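Local coordinates for protein glycosyl hydrolase family 26 (Bacteroides ovatus, PDB 4ZXO) that probably hydrolyses internal beta-mannosidic linkages in galactomannan, as a family 26 beta-mannanase encoded by a polysaccharide utilization locus, at residues V159-W164 with N201-A206. Numbering follows the deposited sequence. Where two conformers were deposited one is given.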
ATOM      1  N   VAL A 159      -2.233 -10.550   2.478  1.00  8.85           N
ATOM      2  CA  VAL A 159      -1.613  -9.213   2.437  1.00  9.42           C
ATOM      3  C   VAL A 159      -1.685  -8.660   1.025  1.00  8.75           C
ATOM      4  O   VAL A 159      -1.568  -9.407   0.059  1.00 10.00           O
ATOM      5  CB  VAL A 159      -0.097  -9.310   2.886  1.00 12.17           C
ATOM      6  CG1 VAL A 159       0.739  -8.093   2.464  1.00 16.71           C
ATOM      7  CG2 VAL A 159      -0.079  -9.589   4.383  1.00 11.36           C
ATOM      8  N   VAL A 160      -1.931  -7.358   0.905  1.00  7.63           N
ATOM      9  CA  VAL A 160      -1.764  -6.696  -0.397  1.00  6.81           C
ATOM     10  C   VAL A 160      -0.331  -6.203  -0.467  1.00  7.75           C
ATOM     11  O   VAL A 160       0.033  -5.274   0.243  1.00 10.93           O
ATOM     12  CB  VAL A 160      -2.743  -5.542  -0.606  1.00  7.05           C
ATOM     13  CG1 VAL A 160      -2.473  -4.810  -1.964  1.00  8.49           C
ATOM     14  CG2 VAL A 160      -4.189  -6.074  -0.523  1.00  9.90           C
ATOM     15  N   PHE A 161       0.487  -6.823  -1.310  1.00  6.85           N
ATOM     16  CA  PHE A 161       1.910  -6.486  -1.385  1.00  6.75           C
ATOM     17  C   PHE A 161       2.091  -5.535  -2.588  1.00  6.47           C
ATOM     18  O   PHE A 161       1.557  -5.803  -3.694  1.00  6.95           O
ATOM     19  CB  PHE A 161       2.719  -7.755  -1.555  1.00  8.20           C
ATOM     20  CG  PHE A 161       4.211  -7.558  -1.658  1.00  7.58           C
ATOM     21  CD1 PHE A 161       4.895  -6.749  -0.751  1.00  8.45           C
ATOM     22  CD2 PHE A 161       4.944  -8.258  -2.633  1.00  9.04           C
ATOM     23  CE1 PHE A 161       6.294  -6.569  -0.857  1.00  9.89           C
ATOM     24  CE2 PHE A 161       6.356  -8.117  -2.703  1.00  9.32           C
ATOM     25  CZ  PHE A 161       7.020  -7.287  -1.813  1.00  9.44           C
ATOM     26  N   ARG A 162       2.763  -4.414  -2.351  1.00  5.85           N
ATOM     27  CA  ARG A 162       2.813  -3.303  -3.317  1.00  5.47           C
ATOM     28  C   ARG A 162       4.243  -2.896  -3.566  1.00  5.53           C
ATOM     29  O   ARG A 162       4.653  -1.784  -3.172  1.00  6.83           O
ATOM     30  CB  ARG A 162       1.984  -2.123  -2.728  1.00  7.48           C
ATOM     31  CG  ARG A 162       1.752  -0.998  -3.664  1.00  6.81           C
ATOM     32  CD  ARG A 162       0.819   0.026  -3.021  1.00  8.24           C
ATOM     33  NE  ARG A 162       1.393   0.639  -1.833  1.00  8.25           N
ATOM     34  CZ  ARG A 162       2.065   1.814  -1.837  1.00  8.06           C
ATOM     35  NH1 ARG A 162       2.341   2.441  -2.998  1.00  8.61           N
ATOM     36  NH2 ARG A 162       2.539   2.323  -0.692  1.00  9.27           N
ATOM     37  N   PRO A 163       5.037  -3.749  -4.204  1.00  6.11           N
ATOM     38  CA  PRO A 163       6.442  -3.425  -4.448  1.00  6.26           C
ATOM     39  C   PRO A 163       6.559  -2.513  -5.691  1.00  6.84           C
ATOM     40  O   PRO A 163       5.580  -2.363  -6.429  1.00  7.25           O
ATOM     41  CB  PRO A 163       7.065  -4.805  -4.735  1.00  6.75           C
ATOM     42  CG  PRO A 163       5.933  -5.525  -5.462  1.00  6.70           C
ATOM     43  CD  PRO A 163       4.709  -5.125  -4.639  1.00  6.49           C
ATOM     44  N   TRP A 164       7.738  -1.957  -5.930  1.00  6.23           N
ATOM     45  CA  TRP A 164       8.036  -1.297  -7.223  1.00  5.38           C
ATOM     46  C   TRP A 164       7.070  -0.156  -7.500  1.00  5.75           C
ATOM     47  O   TRP A 164       6.623   0.075  -8.635  1.00  7.27           O
ATOM     48  CB  TRP A 164       7.980  -2.301  -8.397  1.00  5.95           C
ATOM     49  CG  TRP A 164       8.705  -3.611  -8.120  1.00  6.20           C
ATOM     50  CD1 TRP A 164       8.171  -4.882  -8.192  1.00  7.86           C
ATOM     51  CD2 TRP A 164      10.062  -3.772  -7.663  1.00  6.48           C
ATOM     52  NE1 TRP A 164       9.110  -5.812  -7.821  1.00  8.40           N
ATOM     53  CE2 TRP A 164      10.274  -5.168  -7.485  1.00  7.37           C
ATOM     54  CE3 TRP A 164      11.108  -2.869  -7.353  1.00  7.98           C
ATOM     55  CZ2 TRP A 164      11.501  -5.687  -7.072  1.00  8.06           C
ATOM     56  CZ3 TRP A 164      12.326  -3.394  -6.930  1.00  8.92           C
ATOM     57  CH2 TRP A 164      12.494  -4.783  -6.773  1.00  9.65           C
ATOM     58  N   ASN A 201       0.950 -18.046  -1.034  1.00 17.57           N
ATOM     59  CA  ASN A 201      -0.400 -18.028  -1.572  1.00 17.44           C
ATOM     60  C   ASN A 201      -1.313 -17.055  -0.867  1.00 14.99           C
ATOM     61  O   ASN A 201      -2.520 -17.046  -1.077  1.00 16.40           O
ATOM     62  CB  ASN A 201      -0.975 -19.452  -1.513  1.00 21.13           C
ATOM     63  CG  ASN A 201      -0.165 -20.407  -2.312  1.00 24.92           C
ATOM     64  OD1 ASN A 201       0.491 -20.023  -3.296  1.00 27.15           O
ATOM     65  ND2 ASN A 201      -0.179 -21.665  -1.910  1.00 26.32           N
ATOM     66  N   ASN A 202      -0.715 -16.222  -0.026  1.00 12.15           N
ATOM     67  CA  ASN A 202      -1.461 -15.217   0.727  1.00 11.17           C
ATOM     68  C   ASN A 202      -1.154 -13.796   0.264  1.00 10.88           C
ATOM     69  O   ASN A 202      -1.308 -12.855   1.044  1.00 12.24           O
ATOM     70  CB  ASN A 202      -1.156 -15.348   2.240  1.00 11.08           C
ATOM     71  CG  ASN A 202       0.323 -15.243   2.574  1.00 13.22           C
ATOM     72  OD1 ASN A 202       1.202 -15.699   1.825  1.00 15.89           O
ATOM     73  ND2 ASN A 202       0.612 -14.635   3.721  1.00 13.02           N
ATOM     74  N   VAL A 203      -0.779 -13.601  -1.003  1.00 11.06           N
ATOM     75  CA  VAL A 203      -0.497 -12.270  -1.484  0.50 11.30           C
ATOM     76  C   VAL A 203      -1.379 -11.852  -2.661  1.00 10.96           C
ATOM     77  O   VAL A 203      -1.581 -12.632  -3.593  1.00 12.22           O
ATOM     78  CB  VAL A 203       0.978 -12.170  -1.876  0.50 11.83           C
ATOM     79  CG1 VAL A 203       1.319 -10.774  -2.337  0.50 10.94           C
ATOM     80  CG2 VAL A 203       1.808 -12.499  -0.681  0.50 13.13           C
ATOM     81  N   LEU A 204      -1.871 -10.624  -2.585  1.00 10.26           N
ATOM     82  CA  LEU A 204      -2.462  -9.915  -3.721  1.00 10.22           C
ATOM     83  C   LEU A 204      -1.454  -8.854  -4.120  1.00  9.42           C
ATOM     84  O   LEU A 204      -0.929  -8.182  -3.248  1.00 11.32           O
ATOM     85  CB  LEU A 204      -3.773  -9.232  -3.352  1.00 10.92           C
ATOM     86  CG  LEU A 204      -4.815 -10.253  -2.868  1.00 12.59           C
ATOM     87  CD1 LEU A 204      -6.074  -9.545  -2.446  1.00 13.49           C
ATOM     88  CD2 LEU A 204      -5.111 -11.263  -3.974  1.00 13.63           C
ATOM     89  N   LEU A 205      -1.215  -8.660  -5.403  1.00  8.66           N
ATOM     90  CA  LEU A 205      -0.210  -7.667  -5.826  1.00  7.47           C
ATOM     91  C   LEU A 205      -0.848  -6.372  -6.290  1.00  7.37           C
ATOM     92  O   LEU A 205      -1.788  -6.397  -7.086  1.00  8.25           O
ATOM     93  CB  LEU A 205       0.659  -8.258  -6.977  1.00  8.51           C
ATOM     94  CG  LEU A 205       1.537  -9.411  -6.515  1.00  9.70           C
ATOM     95  CD1 LEU A 205       2.311  -9.978  -7.722  1.00 10.78           C
ATOM     96  CD2 LEU A 205       2.507  -9.013  -5.366  1.00 10.75           C
ATOM     97  N   ALA A 206      -0.338  -5.228  -5.839  1.00  6.76           N
ATOM     98  CA  ALA A 206      -0.910  -3.932  -6.226  1.00  5.87           C
ATOM     99  C   ALA A 206       0.124  -3.120  -7.013  1.00  6.30           C
ATOM    100  O   ALA A 206       1.310  -3.015  -6.614  1.00  7.67           O
ATOM    101  CB  ALA A 206      -1.354  -3.116  -4.964  1.00  6.55           C
TER
HETATM  102  O   HOH W   1       3.174  -1.021  -6.863  1.00  7.10           O
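V159, V160 and F161 pair in parallel with V203, L204 and L205, forming two adjacent strands of the TIM barrel of this family 26 enzyme. Four backbone hydrogen bonds join them. V159 N gives to N202 O and F161 N to L204 O (2.8 Å), while V159 O accepts from L204 N and F161 O from A206 N. The short strand segments run 36° apart, consistent with the twist and tilt of strands in a barrel.

On the face that carries V160 and L204, the inside of the barrel, V160 CG1 packs on A206 CB at 3.6 Å. A methyl is small enough here for R162 CG to lie 4.0 Å from the same CB, with the aliphatic part of the arginine passing A206. The R162 chain then bends at chi3 (63°), and its guanidinium forms salt bridges with D235 and E270.

The other face meets helix 181-197, and large apolar groups suit it. F161 and L205 run alongside one another from neighbouring strands, with the phenyl CD2 3.7 Å from L205 CD2. V203 CG1 also approaches F161 CB, but V203 has two conformers and the closeness of this approach is doubtful. W188 of the helix touches both L205 and P163, and P163 CD sits over one face of the F161 ring, toward its rim.

Beyond the hydrogen bond from A206 N to F161 O, a water joins the two segments, donating to P163 O (2.8 Å) and to A206 O (2.7 Å).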